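Local coordinates for endo-pectate lyase (Erwinia chrysanthemi, PDB 3B8Y), which probably depolymerises polygalacturonate and highly methylated pectins by calcium-dependent eliminative cleavage within the chain, at residues 151-156 and 170-175; 193-198 and 225-230; 249-254 and 279-284. All coordinates share one frame; numbering follows the deposited sequence.

Contact 1 (151-156 and 170-175); sequences KPLIIL and GGADGI. Unlike the reference sequence in segment 170-175: G171 (reference Arg).
K151 and A172 pack tightly where two successive coils of the chain begin to run side by side. The lysine chain leaves extended (CG opposite the backbone N, chi1 -170°) and bends at its last two torsions, so that CE and NZ come down on the methyl group: CE to A172 CB is 3.5 Å and NZ to the same CB 3.3 Å. The ammonium group itself bonds to T141 OG1. A172 and D173 are the corner residues of a type II' turn from G171 to G174, and from this turn D173 N bonds to K151 O (3.0 Å). One step on, L153 N reaches G174 O at 2.8 Å; I154 N bonds weakly to the same oxygen. L153 turns CG away from its own N (chi1 -163°), which places CD1 3.7 Å from G170 O, against the backbone of the loop. Beyond the turn the packing is apolar: the L156 and I175 side chains meet at an angle, CD1 of L156 touching I175 CG2 at 3.6 Å, and both also touch I184 in the interior. D173 CB stays near K151 O, whereas its carboxylate leads elsewhere, OD1 to H176 NE2 and OD2 weakly to D195 N. D173 binds zinc in a structure of this protein. Next to that site, parallel pairing of I154 with I175 after a tight turn is the rung-on-rung stacking of the pectate lyase parallel beta-helix.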
loop_
_atom_site.group_PDB
_atom_site.type_symbol
_atom_site.label_atom_id
_atom_site.label_comp_id
_atom_site.label_asym_id
_atom_site.label_seq_id
_atom_site.Cartn_x
_atom_site.Cartn_y
_atom_site.Cartn_z
ATOM N N LYS A 151 9.991 11.011 -12.716
ATOM C CA LYS A 151 11.197 10.195 -12.583
ATOM C C LYS A 151 10.937 8.946 -11.735
ATOM O O LYS A 151 11.180 8.942 -10.529
ATOM C CB LYS A 151 12.325 11.013 -11.948
ATOM C CG LYS A 151 13.691 10.333 -11.988
ATOM C CD LYS A 151 14.710 11.058 -11.116
ATOM C CE LYS A 151 14.568 10.682 -9.644
ATOM N NZ LYS A 151 14.945 9.250 -9.378
ATOM N N PRO A 152 10.453 7.862 -12.366
ATOM C CA PRO A 152 10.150 6.591 -11.696
ATOM C C PRO A 152 11.357 5.882 -11.078
ATOM O O PRO A 152 12.440 5.827 -11.660
ATOM C CB PRO A 152 9.512 5.762 -12.809
ATOM C CG PRO A 152 10.169 6.291 -14.041
ATOM C CD PRO A 152 10.158 7.779 -13.806
ATOM N N LEU A 153 11.150 5.343 -9.885
ATOM C CA LEU A 153 12.187 4.626 -9.151
ATOM C C LEU A 153 12.331 3.193 -9.668
ATOM O O LEU A 153 13.423 2.633 -9.694
ATOM C CB LEU A 153 11.823 4.610 -7.665
ATOM C CG LEU A 153 12.935 4.262 -6.683
ATOM C CD1 LEU A 153 13.901 5.420 -6.595
ATOM C CD2 LEU A 153 12.341 3.956 -5.325
ATOM N N ILE A 154 11.202 2.600 -10.056
ATOM C CA ILE A 154 11.134 1.242 -10.580
ATOM C C ILE A 154 9.965 1.226 -11.549
ATOM O O ILE A 154 8.917 1.808 -11.274
ATOM C CB ILE A 154 10.818 0.198 -9.453
ATOM C CG1 ILE A 154 11.985 0.064 -8.474
ATOM C CG2 ILE A 154 10.458 -1.169 -10.055
ATOM C CD1 ILE A 154 13.245 -0.517 -9.083
ATOM N N ILE A 155 10.155 0.594 -12.696
ATOM C CA ILE A 155 9.095 0.477 -13.684
ATOM C C ILE A 155 8.813 -1.009 -13.852
ATOM O O ILE A 155 9.735 -1.812 -14.002
ATOM C CB ILE A 155 9.497 1.064 -15.068
ATOM C CG1 ILE A 155 9.683 2.574 -14.983
ATOM C CG2 ILE A 155 8.425 0.766 -16.102
ATOM C CD1 ILE A 155 10.339 3.162 -16.211
ATOM N N LEU A 156 7.533 -1.360 -13.806
ATOM C CA LEU A 156 7.091 -2.736 -13.955
ATOM C C LEU A 156 6.259 -2.874 -15.213
ATOM O O LEU A 156 5.329 -2.113 -15.437
ATOM C CB LEU A 156 6.230 -3.148 -12.760
ATOM C CG LEU A 156 6.847 -2.978 -11.376
ATOM C CD1 LEU A 156 5.757 -3.179 -10.301
ATOM C CD2 LEU A 156 8.013 -3.957 -11.200
ATOM N N GLY A 170 15.003 9.550 -0.901
ATOM C CA GLY A 170 15.049 9.139 -2.293
ATOM C C GLY A 170 13.822 8.448 -2.863
ATOM O O GLY A 170 13.950 7.372 -3.438
ATOM N N GLY A 171 12.652 9.081 -2.785
ATOM C CA GLY A 171 11.444 8.461 -3.315
ATOM C C GLY A 171 11.161 8.647 -4.799
ATOM O O GLY A 171 10.676 7.724 -5.453
ATOM N N ALA A 172 11.466 9.832 -5.331
ATOM C CA ALA A 172 11.216 10.158 -6.739
ATOM C C ALA A 172 9.726 9.964 -7.057
ATOM O O ALA A 172 8.871 10.348 -6.255
ATOM C CB ALA A 172 12.085 9.310 -7.650
ATOM N N ASP A 173 9.401 9.373 -8.203
ATOM C CA ASP A 173 7.992 9.162 -8.526
ATOM C C ASP A 173 7.513 7.723 -8.284
ATOM O O ASP A 173 6.634 7.217 -8.985
ATOM C CB ASP A 173 7.653 9.628 -9.947
ATOM C CG ASP A 173 6.167 9.934 -10.117
ATOM O OD1 ASP A 173 5.616 9.703 -11.212
ATOM O OD2 ASP A 173 5.541 10.404 -9.143
ATOM N N GLY A 174 8.102 7.086 -7.273
ATOM C CA GLY A 174 7.728 5.738 -6.892
ATOM C C GLY A 174 7.781 4.637 -7.930
ATOM O O GLY A 174 8.690 4.574 -8.764
ATOM N N ILE A 175 6.800 3.743 -7.845
ATOM C CA ILE A 175 6.700 2.601 -8.736
ATOM C C ILE A 175 5.669 2.783 -9.836
ATOM O O ILE A 175 4.502 3.103 -9.585
ATOM C CB ILE A 175 6.404 1.315 -7.940
ATOM C CG1 ILE A 175 7.446 1.166 -6.817
ATOM C CG2 ILE A 175 6.462 0.083 -8.866
ATOM C CD1 ILE A 175 7.266 -0.075 -5.951
#

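Contact 2 (193-198 and 225-230); sequences CEDAAT and VLQHNS. With ADA (alpha-D-galactopyranuronic acid), chain C; ADA (alpha-D-galactopyranuronic acid), chain B.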
loop_
_atom_site.group_PDB
_atom_site.type_symbol
_atom_site.label_atom_id
_atom_site.label_comp_id
_atom_site.label_asym_id
_atom_site.label_seq_id
_atom_site.Cartn_x
_atom_site.Cartn_y
_atom_site.Cartn_z
ATOM N N CYS A 193 7.554 10.874 -1.975
ATOM C CA CYS A 193 8.023 12.095 -2.607
ATOM C C CYS A 193 6.957 12.703 -3.509
ATOM O O CYS A 193 6.542 13.840 -3.292
ATOM C CB CYS A 193 9.329 11.821 -3.363
ATOM S SG CYS A 193 9.846 13.122 -4.517
ATOM N N GLU A 194 6.497 11.944 -4.499
ATOM C CA GLU A 194 5.459 12.422 -5.412
ATOM C C GLU A 194 4.271 11.448 -5.417
ATOM O O GLU A 194 3.236 11.707 -4.800
ATOM C CB GLU A 194 6.046 12.600 -6.818
ATOM C CG GLU A 194 7.223 13.587 -6.852
ATOM C CD GLU A 194 7.965 13.647 -8.183
ATOM O OE1 GLU A 194 7.800 12.733 -9.025
ATOM O OE2 GLU A 194 8.737 14.618 -8.379
ATOM N N ASP A 195 4.420 10.336 -6.123
ATOM C CA ASP A 195 3.379 9.314 -6.184
ATOM C C ASP A 195 4.037 8.037 -5.658
ATOM O O ASP A 195 5.226 7.826 -5.888
ATOM C CB ASP A 195 2.914 9.092 -7.628
ATOM C CG ASP A 195 2.179 10.299 -8.223
ATOM O OD1 ASP A 195 1.745 11.202 -7.466
ATOM O OD2 ASP A 195 2.020 10.331 -9.465
ATOM N N ALA A 196 3.298 7.224 -4.905
ATOM C CA ALA A 196 3.851 5.984 -4.379
ATOM C C ALA A 196 3.900 4.923 -5.476
ATOM O O ALA A 196 4.907 4.258 -5.679
ATOM C CB ALA A 196 3.030 5.493 -3.204
ATOM N N ALA A 197 2.814 4.833 -6.226
ATOM C CA ALA A 197 2.693 3.873 -7.306
ATOM C C ALA A 197 1.715 4.463 -8.289
ATOM O O ALA A 197 0.728 5.075 -7.889
ATOM C CB ALA A 197 2.165 2.532 -6.780
ATOM N N THR A 198 2.010 4.280 -9.572
ATOM C CA THR A 198 1.189 4.799 -10.648
ATOM C C THR A 198 0.770 3.671 -11.577
ATOM O O THR A 198 1.590 2.856 -12.015
ATOM C CB THR A 198 1.953 5.902 -11.440
ATOM O OG1 THR A 198 2.261 6.985 -10.559
ATOM C CG2 THR A 198 1.126 6.443 -12.589
ATOM N N VAL A 225 -1.061 8.602 -3.051
ATOM C CA VAL A 225 -0.494 7.279 -2.816
ATOM C C VAL A 225 -0.597 6.470 -4.103
ATOM O O VAL A 225 0.416 6.178 -4.728
ATOM C CB VAL A 225 -1.175 6.556 -1.638
ATOM C CG1 VAL A 225 -0.650 5.129 -1.520
ATOM C CG2 VAL A 225 -0.898 7.313 -0.355
ATOM N N LEU A 226 -1.821 6.156 -4.527
ATOM C CA LEU A 226 -2.021 5.409 -5.765
ATOM C C LEU A 226 -2.632 6.311 -6.841
ATOM O O LEU A 226 -3.736 6.830 -6.680
ATOM C CB LEU A 226 -2.896 4.175 -5.528
ATOM C CG LEU A 226 -2.402 3.220 -4.449
ATOM C CD1 LEU A 226 -3.365 2.060 -4.337
ATOM C CD2 LEU A 226 -1.006 2.729 -4.747
ATOM N N GLN A 227 -1.860 6.545 -7.901
ATOM C CA GLN A 227 -2.270 7.383 -9.033
ATOM C C GLN A 227 -2.661 6.469 -10.180
ATOM O O GLN A 227 -1.886 5.599 -10.573
ATOM C CB GLN A 227 -1.112 8.273 -9.485
ATOM C CG GLN A 227 -1.332 9.759 -9.303
ATOM C CD GLN A 227 -2.507 10.290 -10.085
ATOM O OE1 GLN A 227 -2.605 10.098 -11.296
ATOM N NE2 GLN A 227 -3.412 10.966 -9.394
ATOM N N HIS A 228 -3.859 6.667 -10.715
ATOM C CA HIS A 228 -4.376 5.839 -11.813
ATOM C C HIS A 228 -4.557 6.706 -13.056
ATOM O O HIS A 228 -5.444 7.557 -13.091
ATOM C CB HIS A 228 -5.725 5.267 -11.385
ATOM C CG HIS A 228 -6.110 4.001 -12.080
ATOM N ND1 HIS A 228 -6.727 2.958 -11.421
ATOM C CD2 HIS A 228 -6.051 3.642 -13.383
ATOM C CE1 HIS A 228 -7.041 2.017 -12.293
ATOM N NE2 HIS A 228 -6.641 2.408 -13.490
ATOM N N ASN A 229 -3.720 6.490 -14.067
ATOM C CA ASN A 229 -3.777 7.279 -15.302
ATOM C C ASN A 229 -4.254 6.506 -16.534
ATOM O O ASN A 229 -4.783 7.100 -17.466
ATOM C CB ASN A 229 -2.416 7.906 -15.607
ATOM C CG ASN A 229 -1.916 8.794 -14.490
ATOM O OD1 ASN A 229 -2.690 9.452 -13.805
ATOM N ND2 ASN A 229 -0.608 8.795 -14.286
ATOM N N SER A 230 -4.003 5.200 -16.577
ATOM C CA SER A 230 -4.447 4.386 -17.711
ATOM C C SER A 230 -5.970 4.220 -17.649
ATOM O O SER A 230 -6.579 4.437 -16.602
ATOM C CB SER A 230 -3.760 3.017 -17.690
ATOM O OG SER A 230 -4.029 2.342 -16.473
HETATM C C1 ADA C . -1.277 15.660 -11.578
HETATM C C2 ADA C . -1.202 15.997 -13.074
HETATM C C3 ADA C . -1.719 14.806 -13.847
HETATM C C4 ADA C . -0.834 13.605 -13.516
HETATM C C5 ADA C . -0.879 13.355 -12.018
HETATM C C6 ADA C . 0.025 12.192 -11.668
HETATM O O2 ADA C . -2.015 17.129 -13.357
HETATM O O3 ADA C . -1.671 15.078 -15.246
HETATM O O4 ADA C . 0.526 13.802 -13.946
HETATM O O5 ADA C . -0.458 14.517 -11.269
HETATM O O6B ADA C . -0.151 10.995 -12.256
HETATM O O6A ADA C . 0.920 12.345 -10.865
HETATM C C1 ADA B . -5.240 17.047 -9.688
HETATM C C2 ADA B . -5.311 15.677 -10.373
HETATM C C3 ADA B . -4.357 14.733 -9.684
HETATM C C4 ADA B . -2.959 15.322 -9.779
HETATM C C5 ADA B . -2.991 16.707 -9.073
HETATM C C6 ADA B . -1.610 17.326 -9.111
HETATM O O2 ADA B . -6.630 15.146 -10.283
HETATM O O3 ADA B . -4.402 13.461 -10.322
HETATM O O4 ADA B . -2.618 15.461 -11.175
HETATM O O5 ADA B . -3.907 17.582 -9.757
HETATM O O6B ADA B . -0.584 16.694 -8.528
HETATM O O6A ADA B . -1.429 18.393 -9.658
#
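A197 and T198 pair in parallel with L226 and Q227 between neighbouring coils of the beta-helix, with the T198 and Q227 face turned to bound galacturonate. V225 O accepts A197 N at 3.1 Å and, more weakly, A196 N, while A197 O receives Q227 N at 3.0 Å. On the interior side A197 CB touches L226 CD2 at 3.8 Å. On the opposite side T198 and Q227 lie alongside each other, pointing the same way, and D195 comes across the Q227 chain obliquely, its OD2 3.4 Å from Q227 CG. The same OD2 is 2.7 Å from O6A of the chain C sugar. The second carboxylate oxygen of this sugar, O6B, takes a hydrogen bond from N229 ND2 (3.0 Å). T198 touches this amide: with OG1 beside its backbone N (chi1 -61°), CG2 lies 3.4 Å from N229 ND2. D195 binds zinc in a structure of this protein. The pair sits mid-stack: strand 175-179 adjoins 195-199 on one flank and strand 249-253 adjoins 224-228 on the other, while M204, I206, T235 and V237 of strands 203-207 and 233-238 meet L226 inside.

Contact 3 (249-254 and 279-284); sequences KLWRSC and SIAGVN. With ADA (alpha-D-galactopyranuronic acid), chain D; ADA (alpha-D-galactopyranuronic acid), chain B.
W251 and R252 pair with A281 and G282 in a parallel ladder of backbone bonds. W251 N bonds to I280 O and S253 N to G282 O, each at 2.9 Å; between them G282 N bonds weakly to W251 O. At the corner before the strand, L250 N makes weak bonds to S279 O and I280 O.

The main apolar contacts surround the W251 indole, which is met at its edge: V283 CG1 lies in the ring plane, 3.5 Å from CZ3, and A281 CB sits near that plane beside CE3. NE1 is taken up by H228 ND1.

Polar side chains use the other side and the end of the ladder. R252 starts extended (chi1 179°), then folds at chi2 (55°), laying CD against the bare backbone of G282. N284 holds the far end of the guanidinium: NH2 donates to OD1 at 3.0 Å, with the oxygen in the guanidinium plane, although the nitrogen stands above the amide's carbonyl plane. The same amide gives ND2 to C254 O (2.8 Å), so both of its ends are tied and its rotation is fixed.

R252 and K249 hold the chain D sugar by hydrogen bonds. NE and NH1 of R252 bind O6A and O6B of one carboxylate, each at 2.7 Å, while K249 NZ, brought round by a bend at its last torsion, bonds to ring oxygen O5 (3.1 Å) and weakly to O6A. F312 makes a cation-pi contact with R252.

With an NH2 hydrogen given to N284 OD1 and NE and NH1 each donating to the sugar acid, R252 is held in a fixed orientation, and its positive charge, with that of K249, probably stabilises the anionic carboxylate of the bound polymer.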
loop_
_atom_site.group_PDB
_atom_site.type_symbol
_atom_site.label_atom_id
_atom_site.label_comp_id
_atom_site.label_asym_id
_atom_site.label_seq_id
_atom_site.Cartn_x
_atom_site.Cartn_y
_atom_site.Cartn_z
ATOM N N LYS A 249 -4.779 11.505 -0.827
ATOM C CA LYS A 249 -5.743 10.469 -1.184
ATOM C C LYS A 249 -5.038 9.122 -1.278
ATOM O O LYS A 249 -3.845 9.055 -1.580
ATOM C CB LYS A 249 -6.438 10.785 -2.511
ATOM C CG LYS A 249 -7.323 12.025 -2.467
ATOM C CD LYS A 249 -7.987 12.285 -3.816
ATOM C CE LYS A 249 -8.712 13.627 -3.844
ATOM N NZ LYS A 249 -7.779 14.773 -3.703
ATOM N N LEU A 250 -5.760 8.049 -0.976
ATOM C CA LEU A 250 -5.180 6.721 -1.071
ATOM C C LEU A 250 -5.134 6.390 -2.557
ATOM O O LEU A 250 -4.137 5.879 -3.063
ATOM C CB LEU A 250 -6.028 5.694 -0.306
ATOM C CG LEU A 250 -5.551 4.226 -0.237
ATOM C CD1 LEU A 250 -6.276 3.505 0.887
ATOM C CD2 LEU A 250 -5.802 3.490 -1.541
ATOM N N TRP A 251 -6.225 6.722 -3.247
ATOM C CA TRP A 251 -6.353 6.484 -4.674
ATOM C C TRP A 251 -7.107 7.611 -5.357
ATOM O O TRP A 251 -8.116 8.128 -4.850
ATOM C CB TRP A 251 -7.075 5.167 -4.929
ATOM C CG TRP A 251 -7.325 4.848 -6.372
ATOM C CD1 TRP A 251 -6.481 4.189 -7.224
ATOM C CD2 TRP A 251 -8.536 5.079 -7.109
ATOM N NE1 TRP A 251 -7.097 3.980 -8.432
ATOM C CE2 TRP A 251 -8.358 4.517 -8.392
ATOM C CE3 TRP A 251 -9.757 5.701 -6.807
ATOM C CZ2 TRP A 251 -9.354 4.557 -9.378
ATOM C CZ3 TRP A 251 -10.753 5.740 -7.790
ATOM C CH2 TRP A 251 -10.538 5.167 -9.061
ATOM N N ARG A 252 -6.603 7.975 -6.529
ATOM C CA ARG A 252 -7.208 9.012 -7.328
ATOM C C ARG A 252 -7.165 8.706 -8.825
ATOM O O ARG A 252 -6.090 8.489 -9.395
ATOM C CB ARG A 252 -6.506 10.344 -7.071
ATOM C CG ARG A 252 -7.057 11.485 -7.884
ATOM C CD ARG A 252 -8.556 11.638 -7.681
ATOM N NE ARG A 252 -8.975 12.988 -8.023
ATOM C CZ ARG A 252 -9.836 13.297 -8.986
ATOM N NH1 ARG A 252 -10.127 14.580 -9.220
ATOM N NH2 ARG A 252 -10.435 12.328 -9.683
ATOM N N SER A 253 -8.342 8.636 -9.438
ATOM C CA SER A 253 -8.424 8.454 -10.879
ATOM C C SER A 253 -8.084 9.853 -11.379
ATOM O O SER A 253 -8.799 10.808 -11.070
ATOM C CB SER A 253 -9.846 8.122 -11.306
ATOM O OG SER A 253 -9.960 8.230 -12.711
ATOM N N CYS A 254 -6.974 9.978 -12.099
ATOM C CA CYS A 254 -6.517 11.265 -12.602
ATOM C C CYS A 254 -7.643 12.207 -13.010
ATOM O O CYS A 254 -8.486 11.867 -13.842
ATOM C CB CYS A 254 -5.561 11.077 -13.765
ATOM S SG CYS A 254 -4.668 12.614 -14.113
ATOM N N SER A 279 -8.923 12.183 1.918
ATOM C CA SER A 279 -9.975 11.302 1.398
ATOM C C SER A 279 -9.354 9.997 0.908
ATOM O O SER A 279 -8.144 9.918 0.691
ATOM C CB SER A 279 -10.793 11.968 0.280
ATOM O OG SER A 279 -10.115 11.972 -0.961
ATOM N N ILE A 280 -10.186 8.978 0.745
ATOM C CA ILE A 280 -9.727 7.674 0.307
ATOM C C ILE A 280 -9.675 7.543 -1.208
ATOM O O ILE A 280 -8.594 7.347 -1.769
ATOM C CB ILE A 280 -10.599 6.544 0.918
ATOM C CG1 ILE A 280 -10.482 6.565 2.441
ATOM C CG2 ILE A 280 -10.190 5.187 0.364
ATOM C CD1 ILE A 280 -9.043 6.440 2.966
ATOM N N ALA A 281 -10.832 7.674 -1.862
ATOM C CA ALA A 281 -10.909 7.555 -3.303
ATOM C C ALA A 281 -11.535 8.741 -4.034
ATOM O O ALA A 281 -12.482 9.359 -3.564
ATOM C CB ALA A 281 -11.627 6.282 -3.681
ATOM N N GLY A 282 -11.001 9.016 -5.221
ATOM C CA GLY A 282 -11.495 10.097 -6.050
ATOM C C GLY A 282 -11.819 9.528 -7.416
ATOM O O GLY A 282 -10.918 9.093 -8.135
ATOM N N VAL A 283 -13.110 9.456 -7.739
ATOM C CA VAL A 283 -13.557 8.940 -9.027
ATOM C C VAL A 283 -14.121 10.047 -9.906
ATOM O O VAL A 283 -14.704 11.012 -9.411
ATOM C CB VAL A 283 -14.691 7.855 -8.882
ATOM C CG1 VAL A 283 -14.157 6.574 -8.275
ATOM C CG2 VAL A 283 -15.850 8.382 -8.046
ATOM N N ASN A 284 -13.906 9.923 -11.210
ATOM C CA ASN A 284 -14.466 10.863 -12.172
ATOM C C ASN A 284 -15.748 10.172 -12.603
ATOM O O ASN A 284 -15.699 9.152 -13.279
ATOM C CB ASN A 284 -13.541 11.026 -13.373
ATOM C CG ASN A 284 -12.217 11.618 -12.992
ATOM O OD1 ASN A 284 -12.150 12.526 -12.161
ATOM N ND2 ASN A 284 -11.145 11.096 -13.575
HETATM C C1 ADA D . -5.552 17.623 -4.960
HETATM C C2 ADA D . -4.599 18.276 -5.960
HETATM C C3 ADA D . -5.410 19.032 -6.997
HETATM C C4 ADA D . -6.347 18.030 -7.698
HETATM C C5 ADA D . -7.243 17.417 -6.616
HETATM C C6 ADA D . -8.143 16.428 -7.297
HETATM O O1 ADA D . -6.314 18.610 -4.269
HETATM O O2 ADA D . -3.734 19.181 -5.279
HETATM O O3 ADA D . -4.525 19.644 -7.944
HETATM O O4 ADA D . -5.612 16.957 -8.333
HETATM O O5 ADA D . -6.433 16.715 -5.651
HETATM O O6B ADA D . -9.009 16.838 -8.240
HETATM O O6A ADA D . -8.079 15.262 -6.995
HETATM C C1 ADA B . -5.240 17.047 -9.688
HETATM C C2 ADA B . -5.311 15.677 -10.373
HETATM C C3 ADA B . -4.357 14.733 -9.684
HETATM C C4 ADA B . -2.959 15.322 -9.779
HETATM C C5 ADA B . -2.991 16.707 -9.073
HETATM C C6 ADA B . -1.610 17.326 -9.111
HETATM O O2 ADA B . -6.630 15.146 -10.283
HETATM O O3 ADA B . -4.402 13.461 -10.322
HETATM O O4 ADA B . -2.618 15.461 -11.175
HETATM O O5 ADA B . -3.907 17.582 -9.757
HETATM O O6B ADA B . -0.584 16.694 -8.528
HETATM O O6A ADA B . -1.429 18.393 -9.658
#

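Overall arrangement
The three contacts are successive steps along one face of the beta-helix, whose strands here run parallel, with contact 2 in the middle. Its centre is about 10 Å from each of the others, whose own centres are about 20 Å apart. Probable backbone hydrogen bonds, T198 N to I175 O (2.8 Å) and L226 N to L250 O (2.8 Å), join contact 2 to contacts 1 and 3. The galacturonate units D, B and C are linked in that order and pass obliquely across the strands, from contact 3 toward contact 2; both touch B. D173 and D195 meet where contacts 1 and 2 join; both bind zinc in a structure of this protein, and the D195 side chain is about 8 Å from that of R252.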